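Local coordinates for protein PfVFT1 (Plasmodium falciparum, PDB 5JKQ) that is a bi-lobed Venus flytrap protein of the solute-binding type that probably binds a small solute of unknown identity between its lobes, at residues L168-P173 / G275-F280; D105-I110 / I144-N149. The protein carries 3 engineered substitutions. All coordinates share one frame; numbering follows the deposited sequence.

Interaction 1 (L168-P173 / G275-F280); sequences LTSGLP and GHSAYF
Thr169 and Phe280 form an antiparallel hydrogen-bonded pair. Thr169 N donates to Phe280 O over 2.8 Å, while Phe280 N returns a bond to Thr169 O at 3.1 Å. The next step is a non-hydrogen-bonded pair, Ser170 with Tyr279, whose side chains lie on the same face of the sheet. Ser170 OG sits over one face of the tyrosine ring, offset toward the rim, and Ser170 CB comes to 3.5 Å from Tyr279 CE2. With OG anti to its own backbone N (chi1 -175°), Ser170 also donates in plane to a lone pair of Gly171 O, and its OG lies 3.1 Å from Ser277 OG. On the other face, Thr169 CG2 meets Phe280 CB at 4.0 Å, and Gly171 N lies in the plane of the Phe280 ring, at its edge. The amide of Gly171 N then makes an almost straight bond to Ala278 O (3.0 Å).

This is the short edge pairing of strand 168-170 with the far end of strand 265-281, a strand interrupted by a bulge or short loop, in the mixed sheet of a bi-lobed Venus flytrap fold. Beyond Gly171 the direct pairing gives way to a water that accepts from Ala278 N at 2.9 Å; its approach to Leu172 O is doubtfully short. Ser277 CB also packs 3.3 Å from Leu172 O, and Pro173 CA makes a CA-H...O contact with His276 O.

Farther out, Tyr279 OH is anchored on Leu152 O and its ring meets Phe136 edge-to-face, while helix 14-29 packs against Phe280 through Leu16 and Ile17. His276, pointing away from 168-173, bonds through ND1 to Tyr150 O and through NE2 to His177.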
loop_
_atom_site.group_PDB
_atom_site.type_symbol
_atom_site.label_atom_id
_atom_site.label_comp_id
_atom_site.label_asym_id
_atom_site.label_seq_id
_atom_site.Cartn_x
_atom_site.Cartn_y
_atom_site.Cartn_z
ATOM N N LEU A 168 -15.269 8.030 2.325
ATOM C CA LEU A 168 -13.889 7.679 2.642
ATOM C C LEU A 168 -12.920 8.256 1.615
ATOM O O LEU A 168 -13.193 8.235 0.414
ATOM C CB LEU A 168 -13.728 6.159 2.716
ATOM C CG LEU A 168 -14.649 5.441 3.707
ATOM C CD1 LEU A 168 -14.375 3.947 3.695
ATOM C CD2 LEU A 168 -14.499 6.004 5.118
ATOM N N THR A 169 -11.795 8.779 2.101
ATOM C CA THR A 169 -10.741 9.292 1.232
ATOM C C THR A 169 -9.451 8.512 1.450
ATOM O O THR A 169 -9.400 7.600 2.276
ATOM C CB THR A 169 -10.478 10.794 1.471
ATOM O OG1 THR A 169 -9.602 11.292 0.452
ATOM C CG2 THR A 169 -9.855 11.044 2.846
ATOM N N SER A 170 -8.415 8.881 0.701
ATOM C CA SER A 170 -7.125 8.204 0.769
ATOM C C SER A 170 -5.970 9.187 0.888
ATOM O O SER A 170 -6.016 10.287 0.338
ATOM C CB SER A 170 -6.920 7.331 -0.470
ATOM O OG SER A 170 -5.721 6.585 -0.376
ATOM N N GLY A 171 -4.933 8.779 1.611
ATOM C CA GLY A 171 -3.690 9.524 1.646
ATOM C C GLY A 171 -2.840 9.136 0.451
ATOM O O GLY A 171 -3.234 8.280 -0.341
ATOM N N LEU A 172 -1.680 9.768 0.316
ATOM C CA LEU A 172 -0.756 9.458 -0.767
ATOM C C LEU A 172 -0.329 7.993 -0.729
ATOM O O LEU A 172 -0.303 7.381 0.341
ATOM C CB LEU A 172 0.486 10.350 -0.681
ATOM C CG LEU A 172 0.319 11.832 -1.003
ATOM C CD1 LEU A 172 1.510 12.620 -0.475
ATOM C CD2 LEU A 172 0.171 12.038 -2.498
ATOM N N PRO A 173 0.003 7.421 -1.897
ATOM C CA PRO A 173 0.660 6.112 -1.881
ATOM C C PRO A 173 2.104 6.272 -1.405
ATOM O O PRO A 173 3.029 6.315 -2.218
ATOM C CB PRO A 173 0.573 5.655 -3.340
ATOM C CG PRO A 173 0.521 6.917 -4.125
ATOM C CD PRO A 173 -0.233 7.902 -3.271
ATOM N N GLY A 275 0.847 0.669 -5.194
ATOM C CA GLY A 275 0.948 1.600 -4.085
ATOM C C GLY A 275 0.219 1.144 -2.835
ATOM O O GLY A 275 -0.727 0.360 -2.903
ATOM N N HIS A 276 0.679 1.641 -1.689
ATOM C CA HIS A 276 0.025 1.409 -0.404
ATOM C C HIS A 276 -0.305 2.742 0.257
ATOM O O HIS A 276 0.521 3.653 0.261
ATOM C CB HIS A 276 0.915 0.581 0.521
ATOM C CG HIS A 276 1.316 -0.744 -0.046
ATOM N ND1 HIS A 276 0.494 -1.849 -0.003
ATOM C CD2 HIS A 276 2.453 -1.143 -0.660
ATOM C CE1 HIS A 276 1.106 -2.871 -0.573
ATOM N NE2 HIS A 276 2.297 -2.471 -0.978
ATOM N N SER A 277 -1.506 2.853 0.818
ATOM C CA SER A 277 -1.926 4.091 1.467
ATOM C C SER A 277 -2.879 3.846 2.635
ATOM O O SER A 277 -3.484 2.778 2.750
ATOM C CB SER A 277 -2.591 5.017 0.442
ATOM O OG SER A 277 -3.644 4.355 -0.230
ATOM N N ALA A 278 -2.992 4.846 3.504
ATOM C CA ALA A 278 -3.955 4.817 4.596
ATOM C C ALA A 278 -5.249 5.481 4.141
ATOM O O ALA A 278 -5.236 6.327 3.245
ATOM C CB ALA A 278 -3.394 5.515 5.825
ATOM N N TYR A 279 -6.363 5.093 4.757
ATOM C CA TYR A 279 -7.668 5.645 4.408
ATOM C C TYR A 279 -8.313 6.342 5.603
ATOM O O TYR A 279 -8.132 5.935 6.752
ATOM C CB TYR A 279 -8.581 4.541 3.864
ATOM C CG TYR A 279 -8.193 4.092 2.469
ATOM C CD1 TYR A 279 -7.233 3.106 2.274
ATOM C CD2 TYR A 279 -8.774 4.668 1.348
ATOM C CE1 TYR A 279 -6.872 2.700 1.000
ATOM C CE2 TYR A 279 -8.419 4.269 0.072
ATOM C CZ TYR A 279 -7.469 3.286 -0.097
ATOM O OH TYR A 279 -7.119 2.893 -1.368
ATOM N N PHE A 280 -9.059 7.404 5.309
ATOM C CA PHE A 280 -9.664 8.252 6.331
ATOM C C PHE A 280 -11.128 8.524 6.001
ATOM O O PHE A 280 -11.576 8.271 4.884
ATOM C CB PHE A 280 -8.906 9.579 6.444
ATOM C CG PHE A 280 -7.413 9.428 6.545
ATOM C CD1 PHE A 280 -6.651 9.137 5.424
ATOM C CD2 PHE A 280 -6.768 9.599 7.758
ATOM C CE1 PHE A 280 -5.278 9.003 5.517
ATOM C CE2 PHE A 280 -5.396 9.472 7.855
ATOM C CZ PHE A 280 -4.650 9.173 6.733
HETATM O O HOH W 1 -1.538 7.168 2.550
#

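Interaction 2 (D105-I110 / I144-N149); sequences DVMYII and IHMTDN
The bent selenomethionine side chain of Met107 reaches from helix 102-118 to the side-chain amide of Asn149, and no hydrogen bond joins the two segments. Its CG is anti to the backbone N (chi1 -175°), carrying the chain off the helix, and turns at chi2 and chi3 then fold SE and CE over toward the end of segment 144-149. CE approaches Asn149 ND2 to 3.1 Å, and SE stands 3.4 Å from that same nitrogen. The methyl also lies 3.4 Å from Thr147 O and meets the CE of Met146 at 3.7 Å, where a second selenomethionine, extended at chi2 and bent at chi3, crosses it obliquely.

The side chain of Asn149 leaves its backbone toward the helix. Ile110 CD1 comes to ND2 tip to tip and Val106 CG1 flanks it, both at 3.9 Å, so apolar groups of the helix lie against the nitrogen. Tyr20 OH hydrogen-bonds OD1, consistent with this orientation of the group.

Helix 102-118 thus packs beside strand 146-147, an outer strand of the three-stranded parallel sheet, with helix 14-29 touching both Ile110 and Met146 and strand 126-132 reaching Met107 through Tyr129.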
loop_
_atom_site.group_PDB
_atom_site.type_symbol
_atom_site.label_atom_id
_atom_site.label_comp_id
_atom_site.label_asym_id
_atom_site.label_seq_id
_atom_site.Cartn_x
_atom_site.Cartn_y
_atom_site.Cartn_z
ATOM N N ASP A 105 5.751 -1.250 12.291
ATOM C CA ASP A 105 6.871 -0.367 12.605
ATOM C C ASP A 105 6.785 0.947 11.836
ATOM O O ASP A 105 7.193 1.990 12.345
ATOM C CB ASP A 105 8.210 -1.047 12.294
ATOM C CG ASP A 105 8.700 -1.937 13.424
ATOM O OD1 ASP A 105 8.183 -1.827 14.557
ATOM O OD2 ASP A 105 9.620 -2.742 13.175
ATOM N N VAL A 106 6.266 0.893 10.612
ATOM C CA VAL A 106 6.055 2.099 9.815
ATOM C C VAL A 106 5.064 3.027 10.512
ATOM O O VAL A 106 5.297 4.231 10.617
ATOM C CB VAL A 106 5.537 1.761 8.391
ATOM C CG1 VAL A 106 5.012 3.010 7.668
ATOM C CG2 VAL A 106 6.633 1.096 7.573
HETATM N N MSE A 107 3.959 2.463 10.989
HETATM C CA MSE A 107 2.922 3.266 11.625
HETATM C C MSE A 107 3.425 3.844 12.944
HETATM O O MSE A 107 3.042 4.950 13.328
HETATM C CB MSE A 107 1.657 2.438 11.859
HETATM C CG MSE A 107 0.486 3.249 12.401
HETATM SE SE MSE A 107 -0.119 4.634 11.162
HETATM C CE MSE A 107 -1.348 3.548 10.112
ATOM N N TYR A 108 4.285 3.096 13.630
ATOM C CA TYR A 108 4.847 3.550 14.899
ATOM C C TYR A 108 5.731 4.779 14.711
ATOM O O TYR A 108 5.582 5.768 15.426
ATOM C CB TYR A 108 5.656 2.432 15.568
ATOM C CG TYR A 108 4.839 1.238 16.015
ATOM C CD1 TYR A 108 3.543 1.393 16.491
ATOM C CD2 TYR A 108 5.367 -0.044 15.961
ATOM C CE1 TYR A 108 2.797 0.304 16.899
ATOM C CE2 TYR A 108 4.627 -1.140 16.366
ATOM C CZ TYR A 108 3.344 -0.959 16.834
ATOM O OH TYR A 108 2.606 -2.048 17.239
ATOM N N ILE A 109 6.654 4.721 13.755
ATOM C CA ILE A 109 7.588 5.826 13.565
ATOM C C ILE A 109 6.876 7.063 13.010
ATOM O O ILE A 109 7.306 8.189 13.256
ATOM C CB ILE A 109 8.759 5.438 12.633
ATOM C CG1 ILE A 109 8.241 4.975 11.267
ATOM C CG2 ILE A 109 9.613 4.361 13.297
ATOM C CD1 ILE A 109 9.328 4.763 10.238
ATOM N N ILE A 110 5.787 6.859 12.276
ATOM C CA ILE A 110 5.013 7.985 11.763
ATOM C C ILE A 110 4.416 8.758 12.932
ATOM O O ILE A 110 4.494 9.984 12.972
ATOM C CB ILE A 110 3.900 7.526 10.791
ATOM C CG1 ILE A 110 4.514 7.192 9.430
ATOM C CG2 ILE A 110 2.825 8.614 10.611
ATOM C CD1 ILE A 110 3.550 6.547 8.447
ATOM N N ILE A 144 -12.586 3.807 14.201
ATOM C CA ILE A 144 -11.158 4.060 14.063
ATOM C C ILE A 144 -10.926 5.412 13.401
ATOM O O ILE A 144 -11.789 5.917 12.684
ATOM C CB ILE A 144 -10.467 2.956 13.232
ATOM C CG1 ILE A 144 -11.244 2.716 11.932
ATOM C CG2 ILE A 144 -10.359 1.677 14.051
ATOM C CD1 ILE A 144 -10.607 1.717 10.984
ATOM N N HIS A 145 -9.762 6.000 13.657
ATOM C CA HIS A 145 -9.368 7.241 13.004
ATOM C C HIS A 145 -8.693 6.948 11.665
ATOM O O HIS A 145 -8.702 7.782 10.758
ATOM C CB HIS A 145 -8.421 8.042 13.900
ATOM C CG HIS A 145 -8.972 8.327 15.262
ATOM N ND1 HIS A 145 -8.245 8.124 16.415
ATOM C CD2 HIS A 145 -10.175 8.809 15.655
ATOM C CE1 HIS A 145 -8.978 8.462 17.461
ATOM N NE2 HIS A 145 -10.153 8.882 17.027
HETATM N N MSE A 146 -8.129 5.747 11.551
HETATM C CA MSE A 146 -7.264 5.388 10.433
HETATM C C MSE A 146 -7.268 3.909 10.111
HETATM O O MSE A 146 -7.461 3.075 10.994
HETATM C CB MSE A 146 -5.822 5.765 10.739
HETATM C CG MSE A 146 -5.434 7.172 10.450
HETATM SE SE MSE A 146 -3.550 7.343 10.884
HETATM C CE MSE A 146 -2.807 6.804 9.168
ATOM N N THR A 147 -6.996 3.593 8.851
ATOM C CA THR A 147 -6.604 2.245 8.475
ATOM C C THR A 147 -5.088 2.155 8.580
ATOM O O THR A 147 -4.403 3.178 8.646
ATOM C CB THR A 147 -7.041 1.883 7.044
ATOM O OG1 THR A 147 -6.284 2.655 6.102
ATOM C CG2 THR A 147 -8.529 2.140 6.848
ATOM N N ASP A 148 -4.564 0.936 8.600
ATOM C CA ASP A 148 -3.126 0.727 8.519
ATOM C C ASP A 148 -2.635 1.231 7.162
ATOM O O ASP A 148 -3.436 1.458 6.256
ATOM C CB ASP A 148 -2.786 -0.753 8.713
ATOM C CG ASP A 148 -1.318 -0.982 9.011
ATOM O OD1 ASP A 148 -0.488 -0.795 8.097
ATOM O OD2 ASP A 148 -0.996 -1.361 10.159
ATOM N N ASN A 149 -1.325 1.409 7.018
ATOM C CA ASN A 149 -0.767 1.935 5.775
ATOM C C ASN A 149 -0.632 0.892 4.666
ATOM O O ASN A 149 -0.429 1.251 3.507
ATOM C CB ASN A 149 0.611 2.557 6.028
ATOM C CG ASN A 149 0.567 3.691 7.032
ATOM O OD1 ASN A 149 0.031 4.763 6.753
ATOM N ND2 ASN A 149 1.151 3.466 8.205
#

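Interactions 1 and 2 have centres 11 Å apart and touch directly. Tyr279 N is probably hydrogen-bonded to Thr147 OG1 at 2.8 Å, tying strand 265-281 to the edge of the parallel sheet. Packing adds to this: Phe280 CE2 lies 3.5 Å from Met146 CG, and His276 CB is 3.3 Å from Asn149 O. Residues 146-149 touch both the helix of interaction 2 and the strand end of interaction 1, and Tyr20 of helix 14-29 reaches both through Ala278 and Asn149. In chain order interaction 2 closes before interaction 1 opens, with strand 146-147 followed directly by strand 168-170 among the secondary-structure elements.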